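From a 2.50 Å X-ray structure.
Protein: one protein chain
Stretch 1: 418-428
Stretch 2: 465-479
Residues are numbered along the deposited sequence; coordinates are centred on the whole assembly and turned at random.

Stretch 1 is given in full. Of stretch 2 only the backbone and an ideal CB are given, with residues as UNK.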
ATOM      1  N   MET E 418     -22.037 -40.224 -17.314  1.00 25.24           N
ATOM      2  CA  MET E 418     -21.483 -40.683 -18.587  1.00 27.57           C
ATOM      3  C   MET E 418     -22.493 -40.598 -19.735  1.00 33.55           C
ATOM      4  O   MET E 418     -22.103 -40.412 -20.892  1.00 37.06           O
ATOM      5  CB  MET E 418     -20.986 -42.115 -18.449  1.00 23.70           C
ATOM      6  CG  MET E 418     -19.708 -42.247 -17.704  1.00 23.92           C
ATOM      7  SD  MET E 418     -19.106 -43.947 -17.692  1.00 34.69           S
ATOM      8  CE  MET E 418     -19.604 -44.477 -16.033  1.00 35.86           C
ATOM      9  N   ARG E 419     -23.783 -40.755 -19.444  1.00 33.69           N
ATOM     10  CA  ARG E 419     -24.794 -40.715 -20.492  1.00 32.21           C
ATOM     11  C   ARG E 419     -24.943 -39.318 -21.089  1.00 32.72           C
ATOM     12  O   ARG E 419     -25.269 -39.182 -22.275  1.00 31.71           O
ATOM     13  CB  ARG E 419     -26.119 -41.208 -19.919  1.00 35.13           C
ATOM     14  CG  ARG E 419     -27.301 -41.137 -20.865  1.00 46.61           C
ATOM     15  CD  ARG E 419     -28.402 -42.123 -20.448  1.00 53.06           C
ATOM     16  NE  ARG E 419     -28.098 -43.518 -20.802  1.00 56.23           N
ATOM     17  CZ  ARG E 419     -27.693 -44.446 -19.930  1.00 56.76           C
ATOM     18  NH1 ARG E 419     -27.528 -44.135 -18.644  1.00 46.33           N
ATOM     19  NH2 ARG E 419     -27.453 -45.690 -20.346  1.00 49.08           N
ATOM     20  N   LEU E 420     -24.726 -38.272 -20.288  1.00 31.88           N
ATOM     21  CA  LEU E 420     -24.755 -36.913 -20.828  1.00 33.97           C
ATOM     22  C   LEU E 420     -23.691 -36.720 -21.908  1.00 31.81           C
ATOM     23  O   LEU E 420     -23.954 -36.114 -22.954  1.00 29.52           O
ATOM     24  CB  LEU E 420     -24.546 -35.898 -19.705  1.00 28.64           C
ATOM     25  CG  LEU E 420     -25.506 -35.929 -18.521  1.00 32.16           C
ATOM     26  CD1 LEU E 420     -25.078 -34.878 -17.515  1.00 27.95           C
ATOM     27  CD2 LEU E 420     -26.918 -35.692 -18.979  1.00 30.18           C
ATOM     28  N   GLN E 421     -22.477 -37.220 -21.655  1.00 27.78           N
ATOM     29  CA  GLN E 421     -21.413 -37.143 -22.640  1.00 30.60           C
ATOM     30  C   GLN E 421     -21.738 -37.993 -23.864  1.00 27.84           C
ATOM     31  O   GLN E 421     -21.573 -37.542 -25.001  1.00 31.89           O
ATOM     32  CB  GLN E 421     -20.089 -37.560 -21.982  1.00 35.50           C
ATOM     33  CG  GLN E 421     -18.822 -37.491 -22.852  1.00 28.67           C
ATOM     34  CD  GLN E 421     -18.509 -36.097 -23.359  1.00 34.34           C
ATOM     35  OE1 GLN E 421     -19.178 -35.124 -23.002  1.00 31.48           O
ATOM     36  NE2 GLN E 421     -17.461 -35.988 -24.188  1.00 30.85           N
ATOM     37  N   GLU E 422     -22.224 -39.211 -23.656  1.00 28.28           N
ATOM     38  CA  GLU E 422     -22.560 -40.066 -24.790  1.00 32.48           C
ATOM     39  C   GLU E 422     -23.591 -39.411 -25.708  1.00 34.36           C
ATOM     40  O   GLU E 422     -23.493 -39.514 -26.938  1.00 33.91           O
ATOM     41  CB  GLU E 422     -23.067 -41.411 -24.287  1.00 30.93           C
ATOM     42  CG  GLU E 422     -23.141 -42.463 -25.356  1.00 36.67           C
ATOM     43  CD  GLU E 422     -24.027 -43.609 -24.952  1.00 42.53           C
ATOM     44  OE1 GLU E 422     -23.524 -44.513 -24.258  1.00 53.80           O
ATOM     45  OE2 GLU E 422     -25.226 -43.613 -25.321  1.00 53.48           O
ATOM     46  N   ALA E 423     -24.583 -38.726 -25.128  1.00 32.47           N
ATOM     47  CA  ALA E 423     -25.630 -38.099 -25.935  1.00 34.79           C
ATOM     48  C   ALA E 423     -25.068 -37.002 -26.838  1.00 34.52           C
ATOM     49  O   ALA E 423     -25.513 -36.846 -27.982  1.00 31.10           O
ATOM     50  CB  ALA E 423     -26.722 -37.539 -25.028  1.00 33.67           C
ATOM     51  N   LEU E 424     -24.094 -36.231 -26.345  1.00 32.74           N
ATOM     52  CA  LEU E 424     -23.490 -35.194 -27.179  1.00 32.55           C
ATOM     53  C   LEU E 424     -22.662 -35.780 -28.320  1.00 28.79           C
ATOM     54  O   LEU E 424     -22.581 -35.168 -29.390  1.00 30.50           O
ATOM     55  CB  LEU E 424     -22.631 -34.254 -26.332  1.00 33.24           C
ATOM     56  CG  LEU E 424     -23.388 -33.247 -25.459  1.00 33.35           C
ATOM     57  CD1 LEU E 424     -22.466 -32.122 -25.058  1.00 32.44           C
ATOM     58  CD2 LEU E 424     -24.618 -32.708 -26.157  1.00 31.37           C
ATOM     59  N   ALA E 425     -22.044 -36.950 -28.127  1.00 27.25           N
ATOM     60  CA  ALA E 425     -21.402 -37.633 -29.251  1.00 29.06           C
ATOM     61  C   ALA E 425     -22.425 -38.045 -30.309  1.00 30.64           C
ATOM     62  O   ALA E 425     -22.181 -37.901 -31.511  1.00 34.42           O
ATOM     63  CB  ALA E 425     -20.625 -38.856 -28.765  1.00 27.83           C
ATOM     64  N   HIS E 426     -23.578 -38.563 -29.887  1.00 31.84           N
ATOM     65  CA  HIS E 426     -24.618 -38.885 -30.859  1.00 29.65           C
ATOM     66  C   HIS E 426     -25.078 -37.634 -31.597  1.00 28.84           C
ATOM     67  O   HIS E 426     -25.220 -37.648 -32.820  1.00 31.87           O
ATOM     68  CB  HIS E 426     -25.802 -39.559 -30.174  1.00 29.90           C
ATOM     69  CG  HIS E 426     -25.563 -40.985 -29.793  1.00 32.44           C
ATOM     70  ND1 HIS E 426     -25.094 -41.924 -30.684  1.00 32.70           N
ATOM     71  CD2 HIS E 426     -25.758 -41.639 -28.622  1.00 31.19           C
ATOM     72  CE1 HIS E 426     -24.995 -43.092 -30.076  1.00 34.80           C
ATOM     73  NE2 HIS E 426     -25.396 -42.948 -28.827  1.00 33.50           N
ATOM     74  N   PHE E 427     -25.287 -36.533 -30.878  1.00 26.90           N
ATOM     75  CA  PHE E 427     -25.774 -35.322 -31.530  1.00 27.28           C
ATOM     76  C   PHE E 427     -24.761 -34.776 -32.539  1.00 29.58           C
ATOM     77  O   PHE E 427     -25.119 -34.415 -33.660  1.00 34.06           O
ATOM     78  CB  PHE E 427     -26.115 -34.272 -30.480  1.00 28.48           C
ATOM     79  CG  PHE E 427     -26.761 -33.039 -31.044  1.00 33.88           C
ATOM     80  CD1 PHE E 427     -28.103 -33.035 -31.381  1.00 37.41           C
ATOM     81  CD2 PHE E 427     -26.024 -31.880 -31.236  1.00 32.66           C
ATOM     82  CE1 PHE E 427     -28.705 -31.897 -31.890  1.00 34.96           C
ATOM     83  CE2 PHE E 427     -26.624 -30.741 -31.743  1.00 30.60           C
ATOM     84  CZ  PHE E 427     -27.963 -30.757 -32.076  1.00 32.41           C
ATOM     85  N   THR E 428     -23.493 -34.687 -32.156  1.00 32.26           N
ATOM     86  CA  THR E 428     -22.489 -34.179 -33.081  1.00 28.99           C
ATOM     87  C   THR E 428     -22.087 -35.213 -34.121  1.00 29.70           C
ATOM     88  O   THR E 428     -21.566 -34.835 -35.177  1.00 29.39           O
ATOM     89  CB  THR E 428     -21.221 -33.731 -32.333  1.00 27.03           C
ATOM     90  OG1 THR E 428     -20.661 -34.846 -31.630  1.00 27.93           O
ATOM     91  CG2 THR E 428     -21.512 -32.604 -31.344  1.00 24.15           C
ATOM     92  N   UNK E 465     -32.087 -29.264 -23.692  1.00 47.99           N
ATOM     93  CA  UNK E 465     -32.922 -30.451 -23.746  1.00 48.71           C
ATOM     94  C   UNK E 465     -32.775 -31.090 -25.112  1.00 44.70           C
ATOM     95  O   UNK E 465     -33.029 -30.450 -26.135  1.00 46.39           O
ATOM     96  CB  UNK E 465     -34.386 -30.114 -23.454  1.00 48.71           C
ATOM     97  N   UNK E 466     -32.357 -32.342 -25.126  1.00 46.53           N
ATOM     98  CA  UNK E 466     -32.276 -33.109 -26.352  1.00 47.15           C
ATOM     99  C   UNK E 466     -33.175 -34.325 -26.224  1.00 49.67           C
ATOM    100  O   UNK E 466     -33.533 -34.749 -25.120  1.00 48.44           O
ATOM    101  CB  UNK E 466     -30.833 -33.519 -26.655  1.00 47.15           C
ATOM    102  N   UNK E 467     -33.562 -34.859 -27.367  1.00 48.89           N
ATOM    103  CA  UNK E 467     -34.224 -36.148 -27.432  1.00 51.23           C
ATOM    104  C   UNK E 467     -33.282 -37.073 -28.179  1.00 47.59           C
ATOM    105  O   UNK E 467     -33.060 -36.898 -29.381  1.00 46.92           O
ATOM    106  CB  UNK E 467     -35.593 -36.059 -28.109  1.00 51.23           C
ATOM    107  N   UNK E 468     -32.709 -38.030 -27.454  1.00 53.18           N
ATOM    108  CA  UNK E 468     -31.753 -38.995 -27.991  1.00 55.47           C
ATOM    109  C   UNK E 468     -32.487 -40.318 -28.134  1.00 58.23           C
ATOM    110  O   UNK E 468     -32.955 -40.882 -27.135  1.00 60.98           O
ATOM    111  CB  UNK E 468     -30.519 -39.133 -27.097  1.00 55.47           C
ATOM    112  N   UNK E 469     -32.582 -40.810 -29.372  1.00 58.96           N
ATOM    113  CA  UNK E 469     -33.532 -41.860 -29.695  1.00 57.65           C
ATOM    114  C   UNK E 469     -34.900 -41.493 -29.156  1.00 60.77           C
ATOM    115  O   UNK E 469     -35.456 -40.451 -29.517  1.00 55.99           O
ATOM    116  CB  UNK E 469     -33.073 -43.206 -29.132  1.00 57.65           C
ATOM    117  N   UNK E 470     -35.423 -42.309 -28.241  1.00 65.87           N
ATOM    118  CA  UNK E 470     -36.732 -42.086 -27.643  1.00 61.11           C
ATOM    119  C   UNK E 470     -36.663 -41.488 -26.242  1.00 64.23           C
ATOM    120  O   UNK E 470     -37.710 -41.323 -25.602  1.00 62.56           O
ATOM    121  CB  UNK E 470     -37.504 -43.406 -27.595  1.00 61.11           C
ATOM    122  N   UNK E 471     -35.468 -41.145 -25.762  1.00 63.85           N
ATOM    123  CA  UNK E 471     -35.246 -40.677 -24.399  1.00 59.17           C
ATOM    124  C   UNK E 471     -34.899 -39.195 -24.399  1.00 57.88           C
ATOM    125  O   UNK E 471     -34.113 -38.733 -25.233  1.00 62.62           O
ATOM    126  CB  UNK E 471     -34.135 -41.485 -23.725  1.00 59.17           C
ATOM    127  N   UNK E 472     -35.467 -38.452 -23.454  1.00 53.28           N
ATOM    128  CA  UNK E 472     -35.182 -37.030 -23.319  1.00 57.23           C
ATOM    129  C   UNK E 472     -34.074 -36.802 -22.293  1.00 54.94           C
ATOM    130  O   UNK E 472     -34.153 -37.302 -21.169  1.00 58.91           O
ATOM    131  CB  UNK E 472     -36.446 -36.266 -22.919  1.00 57.23           C
ATOM    132  N   UNK E 473     -33.054 -36.030 -22.676  1.00 56.23           N
ATOM    133  CA  UNK E 473     -31.898 -35.735 -21.828  1.00 48.73           C
ATOM    134  C   UNK E 473     -31.906 -34.250 -21.489  1.00 47.81           C
ATOM    135  O   UNK E 473     -31.954 -33.401 -22.388  1.00 51.14           O
ATOM    136  CB  UNK E 473     -30.590 -36.129 -22.516  1.00 48.73           C
ATOM    137  N   UNK E 474     -31.837 -33.941 -20.199  1.00 50.67           N
ATOM    138  CA  UNK E 474     -31.906 -32.573 -19.693  1.00 54.21           C
ATOM    139  C   UNK E 474     -30.546 -32.187 -19.117  1.00 54.20           C
ATOM    140  O   UNK E 474     -30.015 -32.880 -18.244  1.00 58.36           O
ATOM    141  CB  UNK E 474     -33.005 -32.432 -18.638  1.00 54.21           C
ATOM    142  N   UNK E 475     -29.985 -31.081 -19.605  1.00 51.29           N
ATOM    143  CA  UNK E 475     -28.680 -30.615 -19.155  1.00 53.58           C
ATOM    144  C   UNK E 475     -28.746 -29.385 -18.261  1.00 58.20           C
ATOM    145  O   UNK E 475     -27.735 -29.054 -17.632  1.00 57.93           O
ATOM    146  CB  UNK E 475     -27.800 -30.310 -20.369  1.00 53.58           C
ATOM    147  N   UNK E 476     -29.887 -28.695 -18.202  1.00 60.32           N
ATOM    148  CA  UNK E 476     -29.949 -27.422 -17.484  1.00 62.59           C
ATOM    149  C   UNK E 476     -29.457 -27.487 -16.036  1.00 68.48           C
ATOM    150  O   UNK E 476     -28.777 -26.533 -15.611  1.00 68.34           O
ATOM    151  CB  UNK E 476     -31.390 -26.908 -17.497  1.00 62.59           C
ATOM    152  N   UNK E 477     -29.742 -28.539 -15.241  1.00 62.19           N
ATOM    153  CA  UNK E 477     -29.198 -28.586 -13.869  1.00 65.76           C
ATOM    154  C   UNK E 477     -27.701 -28.310 -13.736  1.00 68.14           C
ATOM    155  O   UNK E 477     -27.305 -27.655 -12.764  1.00 73.52           O
ATOM    156  CB  UNK E 477     -29.484 -29.964 -13.269  1.00 65.76           C
ATOM    157  N   UNK E 478     -26.857 -28.781 -14.668  1.00 70.43           N
ATOM    158  CA  UNK E 478     -25.407 -28.624 -14.518  1.00 58.41           C
ATOM    159  C   UNK E 478     -24.936 -27.183 -14.673  1.00 66.70           C
ATOM    160  O   UNK E 478     -23.796 -26.878 -14.299  1.00 66.97           O
ATOM    161  CB  UNK E 478     -24.685 -29.502 -15.542  1.00 58.41           C
ATOM    162  N   UNK E 479     -25.764 -26.298 -15.222  1.00 70.90           N
ATOM    163  CA  UNK E 479     -25.379 -24.895 -15.412  1.00 74.51           C
ATOM    164  C   UNK E 479     -25.313 -24.106 -14.099  1.00 77.37           C
ATOM    165  O   UNK E 479     -24.272 -23.542 -13.748  1.00 77.85           O
ATOM    166  CB  UNK E 479     -26.367 -24.216 -16.363  1.00 74.51           C
TER

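Stretch 2 forms a hairpin, strands 465–468 and 471–474, laid across helix 418–428, and its side chains alternate between the helix and the space beyond it.

At 465 nothing of the helix lies within reach of the ideal CB, so a polar or charged residue would serve. It is Arg 465, whose NE donates to the residue at 472 in a salt bridge across the hairpin.

Position 466 points toward the helix, its ideal CB 5.5 Å from CD1 of Phe 427. That gap and the apolar flank of Leu 424 invite a large side chain, aromatic or long aliphatic. Phe 466 fills it: its edge meets the face of the Phe 427 ring, with centroids 5.0 Å apart and planes at 78°, and Phe 466 CZ lies 4.4 Å from Leu 424 CD2.

Position 467 is again out of reach, and many polar residues would fit. Arg 467 forms a salt bridge with the residue at 470, though the hydrogen bond within it is weak.

At 468 the ideal CB is only 4.6 Å from Ala 423 CB, which favours a small or branched apolar residue. Val 468 places CG2 3.6 Å from Ala 423 CB.

Position 469 lies in a type II' turn with phi 49°, which favours glycine, and it is Gly 469. Position 470, far from the helix, tolerates most polar residues; Glu 470 is the partner of Arg 467.

Position 471 points toward the helix but has room before it, and Arg 419 offers a positive charge; an acid or a long polar residue would suit. Glu 471 OE1 is 4.2 Å from Arg 419 NE and well out of the guanidinium plane, so the charges attract without a salt bridge.

Position 472 has nothing of the helix near, so most polar residues would do; Glu 472 OE2 lies 2.9 Å from Arg 465 NE.

At 473 Ala 423 CB and Leu 420 CD2 are both near the ideal CB, calling for a compact apolar residue. Val 473 sets CG1 3.6 Å from Leu 420 CD2.

Position 474 points away, suiting a polar residue; Asp 474 OD1 accepts from the backbone N of 476.

Position 475 starts sideways, yet a long side chain could reach the carbonyl of Leu 420; one ending in a donor would suit. Tyr 475 OH donates to Leu 420 O at 2.7 Å, and Leu 420 CD2 lies over one ring face.

Positions 476 and 477, clear of the helix, set no visible demand; they are Ala 476 and Pro 477. Position 478 points back, suiting an aliphatic residue; Leu 478 CD2 comes 4.5 Å from Leu 420 CD1. Position 479, out of reach, would accept many residues; it is Leu 479.

Stretch 2 (465-479) RFRVGEEEVDYAPLL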
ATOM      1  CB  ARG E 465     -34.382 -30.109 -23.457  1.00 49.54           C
ATOM      2  CG  ARG E 465     -34.577 -29.093 -22.331  1.00 57.33           C
ATOM      3  CD  ARG E 465     -35.848 -29.377 -21.527  1.00 62.58           C
ATOM      4  NE  ARG E 465     -36.851 -30.112 -22.299  1.00 68.08           N
ATOM      5  CZ  ARG E 465     -37.617 -29.579 -23.251  1.00 65.06           C
ATOM      6  NH1 ARG E 465     -37.493 -28.289 -23.560  1.00 63.86           N
ATOM      7  NH2 ARG E 465     -38.494 -30.341 -23.903  1.00 55.93           N
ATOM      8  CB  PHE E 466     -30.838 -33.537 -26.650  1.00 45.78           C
ATOM      9  CG  PHE E 466     -29.886 -32.385 -26.786  1.00 44.91           C
ATOM     10  CD1 PHE E 466     -29.522 -31.632 -25.679  1.00 42.78           C
ATOM     11  CD2 PHE E 466     -29.360 -32.052 -28.019  1.00 43.67           C
ATOM     12  CE1 PHE E 466     -28.667 -30.564 -25.801  1.00 43.31           C
ATOM     13  CE2 PHE E 466     -28.490 -30.991 -28.142  1.00 46.97           C
ATOM     14  CZ  PHE E 466     -28.147 -30.241 -27.034  1.00 43.35           C
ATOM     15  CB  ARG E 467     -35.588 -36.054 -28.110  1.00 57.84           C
ATOM     16  CG  ARG E 467     -36.574 -37.077 -27.568  1.00 60.56           C
ATOM     17  CD  ARG E 467     -38.024 -36.664 -27.784  1.00 71.79           C
ATOM     18  NE  ARG E 467     -38.560 -37.168 -29.049  1.00 76.98           N
ATOM     19  CZ  ARG E 467     -38.792 -38.455 -29.310  1.00 76.62           C
ATOM     20  NH1 ARG E 467     -38.536 -39.386 -28.394  1.00 71.43           N
ATOM     21  NH2 ARG E 467     -39.287 -38.813 -30.490  1.00 73.19           N
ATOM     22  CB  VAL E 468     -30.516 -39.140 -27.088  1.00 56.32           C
ATOM     23  CG1 VAL E 468     -29.468 -40.030 -27.748  1.00 53.53           C
ATOM     24  CG2 VAL E 468     -29.925 -37.774 -26.762  1.00 51.37           C
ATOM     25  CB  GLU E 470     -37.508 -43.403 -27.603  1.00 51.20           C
ATOM     26  CG  GLU E 470     -37.625 -44.101 -28.960  1.00 55.00           C
ATOM     27  CD  GLU E 470     -38.512 -43.344 -29.948  1.00 67.28           C
ATOM     28  OE1 GLU E 470     -39.270 -42.438 -29.527  1.00 70.48           O
ATOM     29  OE2 GLU E 470     -38.457 -43.663 -31.153  1.00 69.35           O
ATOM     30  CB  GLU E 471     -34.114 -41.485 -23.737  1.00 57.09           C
ATOM     31  CG  GLU E 471     -33.590 -40.937 -22.410  1.00 53.12           C
ATOM     32  CD  GLU E 471     -32.233 -41.527 -22.014  1.00 55.21           C
ATOM     33  OE1 GLU E 471     -31.664 -42.337 -22.786  1.00 57.71           O
ATOM     34  OE2 GLU E 471     -31.731 -41.182 -20.922  1.00 57.00           O
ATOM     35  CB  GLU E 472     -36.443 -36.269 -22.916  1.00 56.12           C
ATOM     36  CG  GLU E 472     -36.172 -34.928 -22.252  1.00 57.25           C
ATOM     37  CD  GLU E 472     -37.357 -33.985 -22.335  1.00 69.03           C
ATOM     38  OE1 GLU E 472     -38.331 -34.302 -23.056  1.00 73.49           O
ATOM     39  OE2 GLU E 472     -37.313 -32.923 -21.677  1.00 73.24           O
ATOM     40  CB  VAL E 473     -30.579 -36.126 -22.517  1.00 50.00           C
ATOM     41  CG1 VAL E 473     -29.429 -36.144 -21.519  1.00 46.64           C
ATOM     42  CG2 VAL E 473     -30.714 -37.474 -23.221  1.00 50.60           C
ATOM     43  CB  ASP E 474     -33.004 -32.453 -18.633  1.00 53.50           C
ATOM     44  CG  ASP E 474     -33.280 -31.011 -18.218  1.00 65.09           C
ATOM     45  OD1 ASP E 474     -32.740 -30.082 -18.852  1.00 62.11           O
ATOM     46  OD2 ASP E 474     -34.055 -30.806 -17.253  1.00 73.91           O
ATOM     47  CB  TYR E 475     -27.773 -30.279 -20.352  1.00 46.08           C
ATOM     48  CG  TYR E 475     -27.316 -31.450 -21.192  1.00 41.94           C
ATOM     49  CD1 TYR E 475     -28.121 -31.941 -22.213  1.00 36.36           C
ATOM     50  CD2 TYR E 475     -26.062 -32.033 -21.000  1.00 33.32           C
ATOM     51  CE1 TYR E 475     -27.718 -32.992 -22.997  1.00 34.53           C
ATOM     52  CE2 TYR E 475     -25.642 -33.089 -21.788  1.00 29.65           C
ATOM     53  CZ  TYR E 475     -26.481 -33.563 -22.793  1.00 33.55           C
ATOM     54  OH  TYR E 475     -26.105 -34.616 -23.597  1.00 31.75           O
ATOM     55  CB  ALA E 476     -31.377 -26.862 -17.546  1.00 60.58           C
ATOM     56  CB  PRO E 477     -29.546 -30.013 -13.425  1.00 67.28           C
ATOM     57  CG  PRO E 477     -30.826 -30.295 -14.113  1.00 62.60           C
ATOM     58  CD  PRO E 477     -30.745 -29.604 -15.451  1.00 60.60           C
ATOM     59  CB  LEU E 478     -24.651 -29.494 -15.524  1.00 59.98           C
ATOM     60  CG  LEU E 478     -24.605 -29.137 -17.017  1.00 53.66           C
ATOM     61  CD1 LEU E 478     -23.306 -28.456 -17.418  1.00 43.60           C
ATOM     62  CD2 LEU E 478     -24.780 -30.405 -17.827  1.00 46.28           C
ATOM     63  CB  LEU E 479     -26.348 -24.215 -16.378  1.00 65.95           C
ATOM     64  CG  LEU E 479     -26.119 -24.619 -17.836  1.00 69.90           C
ATOM     65  CD1 LEU E 479     -26.690 -23.562 -18.745  1.00 66.20           C
ATOM     66  CD2 LEU E 479     -24.627 -24.846 -18.132  1.00 58.13           C
TER
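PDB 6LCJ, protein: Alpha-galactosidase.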